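Local coordinates for protein endolysin (Clostridium phage phiCD27, PDB 3QAY) that probably cleaves the N-acetylmuramoyl-L-alanine amide bond of the Clostridium difficile cell wall with a zinc-dependent amidase domain, at residues 53-56 with 57-61; 110-113 with 114-118; 159-163 with 164-168; 169-172 with 173-177. All blocks are in the same frame, centred on the assembly; numbering follows the deposited sequence.

Interaction 1: residues 53-56 with 57-61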
loop_
_atom_site.group_PDB
_atom_site.type_symbol
_atom_site.label_atom_id
_atom_site.label_comp_id
_atom_site.label_asym_id
_atom_site.label_seq_id
_atom_site.Cartn_x
_atom_site.Cartn_y
_atom_site.Cartn_z
ATOM N N ILE A 53 2.412 11.117 2.227
ATOM C CA ILE A 53 3.076 11.036 0.935
ATOM C C ILE A 53 4.305 11.928 1.002
ATOM O O ILE A 53 4.238 13.052 1.510
ATOM C CB ILE A 53 2.152 11.498 -0.211
ATOM C CG1 ILE A 53 0.791 10.801 -0.108
ATOM C CG2 ILE A 53 2.798 11.208 -1.563
ATOM C CD1 ILE A 53 -0.173 11.092 -1.258
ATOM N N CYS A 54 5.431 11.419 0.517
ATOM C CA CYS A 54 6.666 12.185 0.528
ATOM C C CYS A 54 6.533 13.457 -0.305
ATOM O O CYS A 54 5.886 13.446 -1.351
ATOM C CB CYS A 54 7.829 11.349 -0.002
ATOM S SG CYS A 54 8.361 10.077 1.139
ATOM N N PRO A 55 7.137 14.561 0.162
ATOM C CA PRO A 55 7.207 15.737 -0.686
ATOM C C PRO A 55 7.882 15.377 -1.998
ATOM O O PRO A 55 8.763 14.513 -2.020
ATOM C CB PRO A 55 8.083 16.713 0.112
ATOM C CG PRO A 55 8.142 16.180 1.490
ATOM C CD PRO A 55 7.895 14.724 1.417
ATOM N N GLU A 56 7.453 16.025 -3.078
ATOM C CA GLU A 56 8.048 15.824 -4.393
ATOM C C GLU A 56 9.130 16.865 -4.689
ATOM O O GLU A 56 9.011 18.036 -4.303
ATOM C CB GLU A 56 6.966 15.853 -5.471
ATOM C CG GLU A 56 5.979 14.698 -5.360
ATOM C CD GLU A 56 4.817 14.794 -6.330
ATOM O OE1 GLU A 56 4.791 15.737 -7.144
ATOM O OE2 GLU A 56 3.925 13.919 -6.280
ATOM N N LYS A 57 10.184 16.416 -5.373
ATOM C CA LYS A 57 11.306 17.262 -5.790
ATOM C C LYS A 57 12.032 17.957 -4.623
ATOM O O LYS A 57 12.580 19.049 -4.773
ATOM C CB LYS A 57 10.851 18.245 -6.874
ATOM C CG LYS A 57 10.206 17.526 -8.065
ATOM C CD LYS A 57 10.203 18.348 -9.348
ATOM C CE LYS A 57 9.686 17.507 -10.520
ATOM N NZ LYS A 57 9.447 18.313 -11.755
ATOM N N GLN A 58 12.049 17.285 -3.473
ATOM C CA GLN A 58 12.728 17.772 -2.276
ATOM C C GLN A 58 13.973 16.935 -1.990
ATOM O O GLN A 58 15.046 17.484 -1.744
ATOM C CB GLN A 58 11.774 17.729 -1.077
ATOM C CG GLN A 58 12.315 18.387 0.193
ATOM C CD GLN A 58 11.361 18.266 1.379
ATOM O OE1 GLN A 58 10.239 18.770 1.345
ATOM N NE2 GLN A 58 11.818 17.612 2.438
ATOM N N PHE A 59 13.823 15.612 -2.041
ATOM C CA PHE A 59 14.886 14.679 -1.650
ATOM C C PHE A 59 16.045 14.603 -2.636
ATOM O O PHE A 59 15.840 14.564 -3.851
ATOM C CB PHE A 59 14.336 13.254 -1.485
ATOM C CG PHE A 59 13.246 13.118 -0.457
ATOM C CD1 PHE A 59 13.081 14.050 0.565
ATOM C CD2 PHE A 59 12.391 12.021 -0.503
ATOM C CE1 PHE A 59 12.071 13.894 1.508
ATOM C CE2 PHE A 59 11.384 11.861 0.438
ATOM C CZ PHE A 59 11.226 12.797 1.445
ATOM N N LYS A 60 17.256 14.547 -2.088
ATOM C CA LYS A 60 18.471 14.312 -2.863
ATOM C C LYS A 60 18.595 12.833 -3.230
ATOM O O LYS A 60 18.945 12.499 -4.363
ATOM C CB LYS A 60 19.710 14.758 -2.070
ATOM C CG LYS A 60 19.725 16.248 -1.709
ATOM C CD LYS A 60 21.071 16.679 -1.115
ATOM C CE LYS A 60 21.221 18.204 -1.062
ATOM N NZ LYS A 60 22.612 18.626 -0.707
ATOM N N THR A 61 18.311 11.951 -2.270
ATOM C CA THR A 61 18.338 10.505 -2.513
ATOM C C THR A 61 17.094 9.824 -1.959
ATOM O O THR A 61 16.359 10.409 -1.160
ATOM C CB THR A 61 19.580 9.831 -1.877
ATOM O OG1 THR A 61 19.442 9.796 -0.448
ATOM C CG2 THR A 61 20.852 10.575 -2.250
HETATM O O HOH W 1 11.392 14.551 -2.741
#

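Interaction 2: residues 110-113 with 114-118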
loop_
_atom_site.group_PDB
_atom_site.type_symbol
_atom_site.label_atom_id
_atom_site.label_comp_id
_atom_site.label_asym_id
_atom_site.label_seq_id
_atom_site.Cartn_x
_atom_site.Cartn_y
_atom_site.Cartn_z
ATOM N N THR A 110 -3.434 -11.734 5.276
ATOM C CA THR A 110 -4.153 -12.871 4.684
ATOM C C THR A 110 -5.538 -12.469 4.178
ATOM O O THR A 110 -5.947 -12.852 3.083
ATOM C CB THR A 110 -4.290 -14.023 5.703
ATOM O OG1 THR A 110 -2.984 -14.438 6.135
ATOM C CG2 THR A 110 -5.020 -15.213 5.090
ATOM N N ARG A 111 -6.249 -11.678 4.973
ATOM C CA ARG A 111 -7.578 -11.228 4.592
ATOM C C ARG A 111 -7.529 -10.268 3.401
ATOM O O ARG A 111 -8.331 -10.389 2.481
ATOM C CB ARG A 111 -8.297 -10.591 5.784
ATOM C CG ARG A 111 -8.622 -11.578 6.908
ATOM C CD ARG A 111 -9.630 -10.988 7.897
ATOM N NE ARG A 111 -9.197 -9.681 8.407
ATOM C CZ ARG A 111 -8.592 -9.464 9.577
ATOM N NH1 ARG A 111 -8.331 -10.464 10.419
ATOM N NH2 ARG A 111 -8.253 -8.225 9.915
ATOM N N ILE A 112 -6.582 -9.333 3.406
ATOM C CA ILE A 112 -6.382 -8.442 2.259
ATOM C C ILE A 112 -6.102 -9.261 0.998
ATOM O O ILE A 112 -6.712 -9.043 -0.051
ATOM C CB ILE A 112 -5.217 -7.467 2.482
ATOM C CG1 ILE A 112 -5.556 -6.457 3.579
ATOM C CG2 ILE A 112 -4.891 -6.728 1.193
ATOM C CD1 ILE A 112 -4.361 -5.728 4.111
ATOM N N CYS A 113 -5.182 -10.214 1.118
ATOM C CA CYS A 113 -4.831 -11.097 0.013
ATOM C C CYS A 113 -6.024 -11.879 -0.532
ATOM O O CYS A 113 -6.197 -11.979 -1.747
ATOM C CB CYS A 113 -3.729 -12.060 0.439
ATOM S SG CYS A 113 -2.108 -11.309 0.351
ATOM N N ASP A 114 -6.842 -12.426 0.364
ATOM C CA ASP A 114 -8.029 -13.165 -0.058
ATOM C C ASP A 114 -9.008 -12.267 -0.807
ATOM O O ASP A 114 -9.582 -12.685 -1.814
ATOM C CB ASP A 114 -8.725 -13.828 1.133
ATOM C CG ASP A 114 -8.044 -15.107 1.571
ATOM O OD1 ASP A 114 -7.299 -15.706 0.769
ATOM O OD2 ASP A 114 -8.267 -15.522 2.726
ATOM N N LYS A 115 -9.190 -11.039 -0.320
ATOM C CA LYS A 115 -10.099 -10.092 -0.965
ATOM C C LYS A 115 -9.599 -9.664 -2.343
ATOM O O LYS A 115 -10.320 -9.774 -3.330
ATOM C CB LYS A 115 -10.352 -8.877 -0.057
ATOM C CG LYS A 115 -11.382 -9.149 1.035
ATOM C CD LYS A 115 -12.768 -9.371 0.441
ATOM C CE LYS A 115 -13.783 -9.758 1.489
ATOM N NZ LYS A 115 -15.161 -9.772 0.930
ATOM N N LEU A 116 -8.359 -9.197 -2.415
ATOM C CA LEU A 116 -7.747 -8.905 -3.709
ATOM C C LEU A 116 -7.761 -10.151 -4.604
ATOM O O LEU A 116 -7.943 -10.037 -5.811
ATOM C CB LEU A 116 -6.317 -8.372 -3.534
ATOM C CG LEU A 116 -6.231 -6.950 -2.961
ATOM C CD1 LEU A 116 -4.807 -6.616 -2.528
ATOM C CD2 LEU A 116 -6.725 -5.922 -3.963
ATOM N N GLY A 117 -7.598 -11.326 -3.991
ATOM C CA GLY A 117 -7.609 -12.613 -4.686
ATOM C C GLY A 117 -8.882 -12.931 -5.453
ATOM O O GLY A 117 -8.890 -13.808 -6.316
ATOM N N THR A 118 -9.958 -12.220 -5.137
ATOM C CA THR A 118 -11.217 -12.342 -5.860
ATOM C C THR A 118 -11.136 -11.793 -7.295
ATOM O O THR A 118 -11.969 -12.134 -8.145
ATOM C CB THR A 118 -12.332 -11.603 -5.099
ATOM O OG1 THR A 118 -13.609 -12.127 -5.485
ATOM C CG2 THR A 118 -12.272 -10.112 -5.380
HETATM O O HOH W 2 -4.771 -15.216 1.786
#

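Interaction 3: residues 159-163 with 164-168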
loop_
_atom_site.group_PDB
_atom_site.type_symbol
_atom_site.label_atom_id
_atom_site.label_comp_id
_atom_site.label_asym_id
_atom_site.label_seq_id
_atom_site.Cartn_x
_atom_site.Cartn_y
_atom_site.Cartn_z
ATOM N N LYS A 159 -8.137 -0.824 -13.547
ATOM C CA LYS A 159 -8.965 0.201 -14.185
ATOM C C LYS A 159 -10.445 -0.210 -14.305
ATOM O O LYS A 159 -11.329 0.647 -14.299
ATOM C CB LYS A 159 -8.397 0.577 -15.553
ATOM C CG LYS A 159 -7.102 1.371 -15.463
ATOM C CD LYS A 159 -6.658 1.907 -16.821
ATOM C CE LYS A 159 -6.166 0.803 -17.745
ATOM N NZ LYS A 159 -5.751 1.334 -19.071
ATOM N N LYS A 160 -10.712 -1.510 -14.399
ATOM C CA LYS A 160 -12.090 -2.012 -14.361
ATOM C C LYS A 160 -12.689 -1.819 -12.966
ATOM O O LYS A 160 -13.783 -1.272 -12.831
ATOM C CB LYS A 160 -12.150 -3.481 -14.795
ATOM C CG LYS A 160 -13.532 -4.114 -14.734
ATOM C CD LYS A 160 -13.594 -5.404 -15.557
ATOM C CE LYS A 160 -14.927 -6.125 -15.384
ATOM N NZ LYS A 160 -15.214 -7.050 -16.534
ATOM N N LEU A 161 -11.960 -2.244 -11.936
ATOM C CA LEU A 161 -12.398 -2.063 -10.543
ATOM C C LEU A 161 -12.486 -0.588 -10.170
ATOM O O LEU A 161 -13.407 -0.173 -9.466
ATOM C CB LEU A 161 -11.437 -2.750 -9.565
ATOM C CG LEU A 161 -11.735 -4.179 -9.133
ATOM C CD1 LEU A 161 -12.097 -5.039 -10.320
ATOM C CD2 LEU A 161 -10.540 -4.746 -8.397
ATOM N N GLY A 162 -11.517 0.190 -10.639
ATOM C CA GLY A 162 -11.380 1.589 -10.231
ATOM C C GLY A 162 -10.729 1.687 -8.866
ATOM O O GLY A 162 -10.575 0.678 -8.167
ATOM N N HIS A 163 -10.344 2.898 -8.469
ATOM C CA HIS A 163 -9.691 3.091 -7.163
ATOM C C HIS A 163 -10.595 2.619 -6.018
ATOM O O HIS A 163 -10.127 2.026 -5.044
ATOM C CB HIS A 163 -9.309 4.552 -6.949
ATOM C CG HIS A 163 -8.376 5.093 -7.986
ATOM N ND1 HIS A 163 -7.324 4.363 -8.492
ATOM C CD2 HIS A 163 -8.328 6.296 -8.603
ATOM C CE1 HIS A 163 -6.667 5.093 -9.372
ATOM N NE2 HIS A 163 -7.255 6.270 -9.461
ATOM N N GLU A 164 -11.889 2.890 -6.156
ATOM C CA GLU A 164 -12.909 2.510 -5.175
ATOM C C GLU A 164 -13.045 1.000 -5.056
ATOM O O GLU A 164 -13.227 0.469 -3.958
ATOM C CB GLU A 164 -14.240 3.116 -5.604
ATOM C CG GLU A 164 -15.460 2.760 -4.791
ATOM C CD GLU A 164 -16.668 3.492 -5.323
ATOM O OE1 GLU A 164 -17.485 2.877 -6.045
ATOM O OE2 GLU A 164 -16.758 4.704 -5.064
ATOM N N GLY A 165 -12.974 0.315 -6.194
ATOM C CA GLY A 165 -13.018 -1.145 -6.230
ATOM C C GLY A 165 -11.833 -1.794 -5.540
ATOM O O GLY A 165 -11.996 -2.775 -4.820
ATOM N N ILE A 166 -10.635 -1.268 -5.783
ATOM C CA ILE A 166 -9.427 -1.742 -5.100
ATOM C C ILE A 166 -9.500 -1.415 -3.609
ATOM O O ILE A 166 -9.218 -2.265 -2.767
ATOM C CB ILE A 166 -8.151 -1.091 -5.690
ATOM C CG1 ILE A 166 -7.872 -1.638 -7.087
ATOM C CG2 ILE A 166 -6.935 -1.335 -4.770
ATOM C CD1 ILE A 166 -7.059 -2.914 -7.102
ATOM N N ALA A 167 -9.873 -0.174 -3.301
ATOM C CA ALA A 167 -10.006 0.288 -1.921
ATOM C C ALA A 167 -10.967 -0.592 -1.120
ATOM O O ALA A 167 -10.646 -1.028 -0.014
ATOM C CB ALA A 167 -10.470 1.742 -1.890
ATOM N N LYS A 168 -12.135 -0.864 -1.691
ATOM C CA LYS A 168 -13.153 -1.650 -0.995
ATOM C C LYS A 168 -12.624 -3.024 -0.596
ATOM O O LYS A 168 -12.911 -3.499 0.501
ATOM C CB LYS A 168 -14.412 -1.789 -1.852
ATOM C CG LYS A 168 -15.602 -2.447 -1.144
ATOM C CD LYS A 168 -16.849 -2.461 -2.044
ATOM C CE LYS A 168 -18.040 -3.164 -1.367
ATOM N NZ LYS A 168 -18.861 -3.957 -2.341
#

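Interaction 4: residues 169-172 with 173-177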
loop_
_atom_site.group_PDB
_atom_site.type_symbol
_atom_site.label_atom_id
_atom_site.label_comp_id
_atom_site.label_asym_id
_atom_site.label_seq_id
_atom_site.Cartn_x
_atom_site.Cartn_y
_atom_site.Cartn_z
ATOM N N LEU A 169 -11.844 -3.652 -1.476
ATOM C CA LEU A 169 -11.303 -4.991 -1.204
ATOM C C LEU A 169 -10.282 -4.954 -0.064
ATOM O O LEU A 169 -10.286 -5.819 0.815
ATOM C CB LEU A 169 -10.680 -5.596 -2.467
ATOM C CG LEU A 169 -11.659 -5.996 -3.580
ATOM C CD1 LEU A 169 -10.908 -6.498 -4.816
ATOM C CD2 LEU A 169 -12.629 -7.058 -3.077
ATOM N N ILE A 170 -9.434 -3.934 -0.073
ATOM C CA ILE A 170 -8.443 -3.742 0.981
ATOM C C ILE A 170 -9.111 -3.458 2.316
ATOM O O ILE A 170 -8.717 -4.009 3.337
ATOM C CB ILE A 170 -7.498 -2.571 0.669
ATOM C CG1 ILE A 170 -6.610 -2.905 -0.536
ATOM C CG2 ILE A 170 -6.657 -2.235 1.901
ATOM C CD1 ILE A 170 -5.724 -1.760 -1.009
ATOM N N VAL A 171 -10.115 -2.588 2.302
ATOM C CA VAL A 171 -10.826 -2.213 3.522
ATOM C C VAL A 171 -11.614 -3.400 4.098
ATOM O O VAL A 171 -11.555 -3.667 5.302
ATOM C CB VAL A 171 -11.762 -1.015 3.273
ATOM C CG1 VAL A 171 -12.588 -0.700 4.521
ATOM C CG2 VAL A 171 -10.951 0.202 2.844
ATOM N N GLU A 172 -12.334 -4.121 3.242
ATOM C CA GLU A 172 -13.048 -5.325 3.683
ATOM C C GLU A 172 -12.094 -6.313 4.348
ATOM O O GLU A 172 -12.420 -6.902 5.387
ATOM C CB GLU A 172 -13.778 -5.997 2.519
ATOM C CG GLU A 172 -15.031 -5.261 2.078
ATOM C CD GLU A 172 -15.861 -6.039 1.068
ATOM O OE1 GLU A 172 -15.323 -6.952 0.404
ATOM O OE2 GLU A 172 -17.060 -5.727 0.939
ATOM N N GLY A 173 -10.916 -6.479 3.749
ATOM C CA GLY A 173 -9.876 -7.345 4.287
ATOM C C GLY A 173 -9.377 -6.897 5.645
ATOM O O GLY A 173 -9.363 -7.676 6.588
ATOM N N VAL A 174 -8.963 -5.639 5.748
ATOM C CA VAL A 174 -8.438 -5.111 7.016
ATOM C C VAL A 174 -9.500 -5.180 8.118
ATOM O O VAL A 174 -9.228 -5.639 9.229
ATOM C CB VAL A 174 -7.914 -3.669 6.847
ATOM C CG1 VAL A 174 -7.616 -3.028 8.195
ATOM C CG2 VAL A 174 -6.668 -3.664 5.957
ATOM N N LEU A 175 -10.719 -4.767 7.786
ATOM C CA LEU A 175 -11.791 -4.682 8.771
ATOM C C LEU A 175 -12.485 -6.019 9.042
ATOM O O LEU A 175 -13.247 -6.134 10.008
ATOM C CB LEU A 175 -12.820 -3.633 8.339
ATOM C CG LEU A 175 -12.297 -2.199 8.222
ATOM C CD1 LEU A 175 -13.432 -1.266 7.808
ATOM C CD2 LEU A 175 -11.645 -1.725 9.528
ATOM N N ASN A 176 -12.217 -7.024 8.208
ATOM C CA ASN A 176 -12.830 -8.357 8.345
ATOM C C ASN A 176 -14.351 -8.291 8.332
ATOM O O ASN A 176 -15.023 -8.846 9.197
ATOM C CB ASN A 176 -12.332 -9.081 9.609
ATOM C CG ASN A 176 -12.613 -10.592 9.582
ATOM O OD1 ASN A 176 -13.060 -11.140 8.577
ATOM N ND2 ASN A 176 -12.346 -11.260 10.694
ATOM N N LYS A 177 -14.887 -7.596 7.343
ATOM C CA LYS A 177 -16.324 -7.550 7.136
ATOM C C LYS A 177 -16.617 -7.208 5.692
ATOM O O LYS A 177 -15.720 -6.818 4.942
ATOM C CB LYS A 177 -16.989 -6.536 8.075
ATOM C CG LYS A 177 -16.514 -5.099 7.920
ATOM C CD LYS A 177 -17.349 -4.154 8.779
ATOM C CE LYS A 177 -17.207 -2.707 8.316
ATOM N NZ LYS A 177 -18.140 -1.788 9.025
#

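Interaction 1: residues 53-56 with 57-61
F59 and C54 meet at the rim of an aromatic ring, a small example of how a loop without regular structure is folded back on itself by side chains and a single water. From CB the phenylalanine leaves with CG anti to its carbonyl carbon (chi1 -59°), which turns the ring back toward the residues that precede it in the chain. The far corner of the ring does the touching. F59 CE2 lies 3.6 Å from both C54 SG and C54 CB, and the sulfur stands near the ring plane, 83° off the normal, in a sulfur-aromatic contact made at the edge. The next atom round, F59 CZ, packs at 3.8 Å against P55 CD, the proline and the ring crossing at about a right angle, while P55 O sits over one face of the ring. Q58 crosses P55 obliquely; its chain runs extended past CG and brings Q58 OE1 to 3.2 Å from P55 CB. The backbone of the turn is spanned by water 1, which donates to P55 O at 2.7 Å and accepts from F59 N at the same distance of 2.7 Å, so that it substitutes for a direct bond between the two main-chain groups. The positive phi of K57 turns the chain at the bend. The carboxylate of E56 is turned elsewhere, to Y28 and K32. The whole turn lies in the connection from strand 48-52 to helix 64-75, with C54, P55 and F59 resting on Y68 of that helix and backbone bonds joining K57 to I12 and F59 to K14 in the loop after strand 3-8.

Interaction 2: residues 110-113 with 114-118
T110 O is gripped twice, by D114 N at 2.9 Å and by water 2, which donates to it at the same distance of 2.9 Å. The water also reaches D114 OD1 through a weak bond, thereby linking the carboxylate to the carbonyl one turn back. With CG anti to its carbonyl carbon (chi1 -79°), D114 lays its side chain beside T110, both pointing the same way, and D114 OD2 comes to 4.0 Å from the methyl T110 CG2. Further along, the i to i+4 pattern of an alpha helix continues: K115 N bonds to R111 O, and L116 N to I112 O at 2.9 Å in a nearly straight N-H...O line (170°). The last bond, G117 N to C113 O, is short at 2.7 Å but more bent, 138° at the hydrogen. The apolar counterpart of these helical bonds is I112 with L116, whose chains run side by side and meet through I112 CG2 and L116 CD1 at 3.7 Å. T110, C113 and D114 touch strand 122-127, within a beta-alpha-beta unit. R111 bonds the carbonyls of G173 and V174, and K115 pairs with E172 and N178. The chemistry is thus shared out: I112, C113 and L116 turn to strand 96-100, while the positive ends of R111 and K115 go to the end of helix 152-175 and the tail beyond it, whose carbonyl ends would probably be stabilised by the guanidinium.

Interaction 3: residues 159-163 with 164-168
L161 and I166 supply the apolar part of this bend in a long helix, where a glycine pair shows how a helix can change direction and still continue. Their branches cross at about a right angle, and the meeting is light, CD2 of L161 standing 4.1 Å from CD1 of I166. L161 CB also rests 4.0 Å from G165 CA, over the bare backbone of the second glycine. Among the hydrogen bonds, the first is the poorest: G165 N reaches L161 O at 3.3 Å with an angle of 125° at the hydrogen and counts as weak. A CA-H...O contact from G165 CA, at 3.4 Å, meets the same L161 O. Regular geometry returns at once, with I166 N to G162 O at 3.1 Å and nearly straight, followed by A167 N to H163 O at 2.8 Å. The backbone explains the weak step. G162 combines a positive phi of 79° with an extended psi, far from helical values, and the short axes of 159-163 and 164-168 are turned 60° from one another. The bare CA of G165 matters too, since it lets L161 O and L161 CB come close. Within the fold, the bend of helix 152-175 faces helix 27-44: the H163 ring meets that of Y30 at a steep angle, and the H163 side chain also touches S33 and V37, while A167 packs on T41. I166 touches both Y30 and F120, and L161 touches V119 in the loop before strand 122-127.

Interaction 4: residues 169-172 with 173-177
L169 opens the final turns of the helix by receiving G173 N on its carbonyl O at 3.1 Å, an ordinary i to i+4 bond that illustrates how the regular series of helical bonds runs on until a cap replaces it. I170 O takes V174 N at 2.9 Å, and its CG2 stands loosely beside CG2 of V174. V171 adds the closest apolar touch: with CG1 anti to the backbone N (chi1 175°), that methyl of V171 lies alongside the leucine chain and meets L175 CD1 at 3.4 Å, tighter than usual van der Waals contact. V171 O accepts L175 N at 2.8 Å. At E172 the series ends in a Schellman motif. N176, with positive phi of 56°, is the C' residue; its N makes a weak bond to G173 O and another weak one to E172 O. K177 N then closes the motif on E172 O at 3.2 Å, in the carbonyl plane and on a lone pair. Past the cap, K177 O lies 3.2 Å from E172 CB. E172 OE2 accepts I179 N, its other oxygen goes to the lysine of helix 103-116, and K177 NZ pairs with E45. Around these turns, helix 27-44 covers I170 and V171 through L38, T41 and F42; helix 103-116 meets V174 through I112 and Y108, and L175 touches two loop residues, M2 at the chain start and H47 just before strand 48-52.

Overall arrangement
From the N terminus, interaction 1 comes first and closes a tight turn within the connection between strand 48-52 and helix 64-75, its centre about 31 to 32 Å from those of interactions 2 and 4 and on the opposite side of the chain's centre. The other three close helical turns: interaction 2 at the end of helix 103-116, then interactions 3 and 4 in succession on helix 152-175, which interaction 4 brings to its end. All four are local and in series; none nests in or crosses another. Interactions 3 and 4 meet where L161 packs on L169, and interactions 2 and 4 touch directly, joining helix 103-116 to the end of helix 152-175.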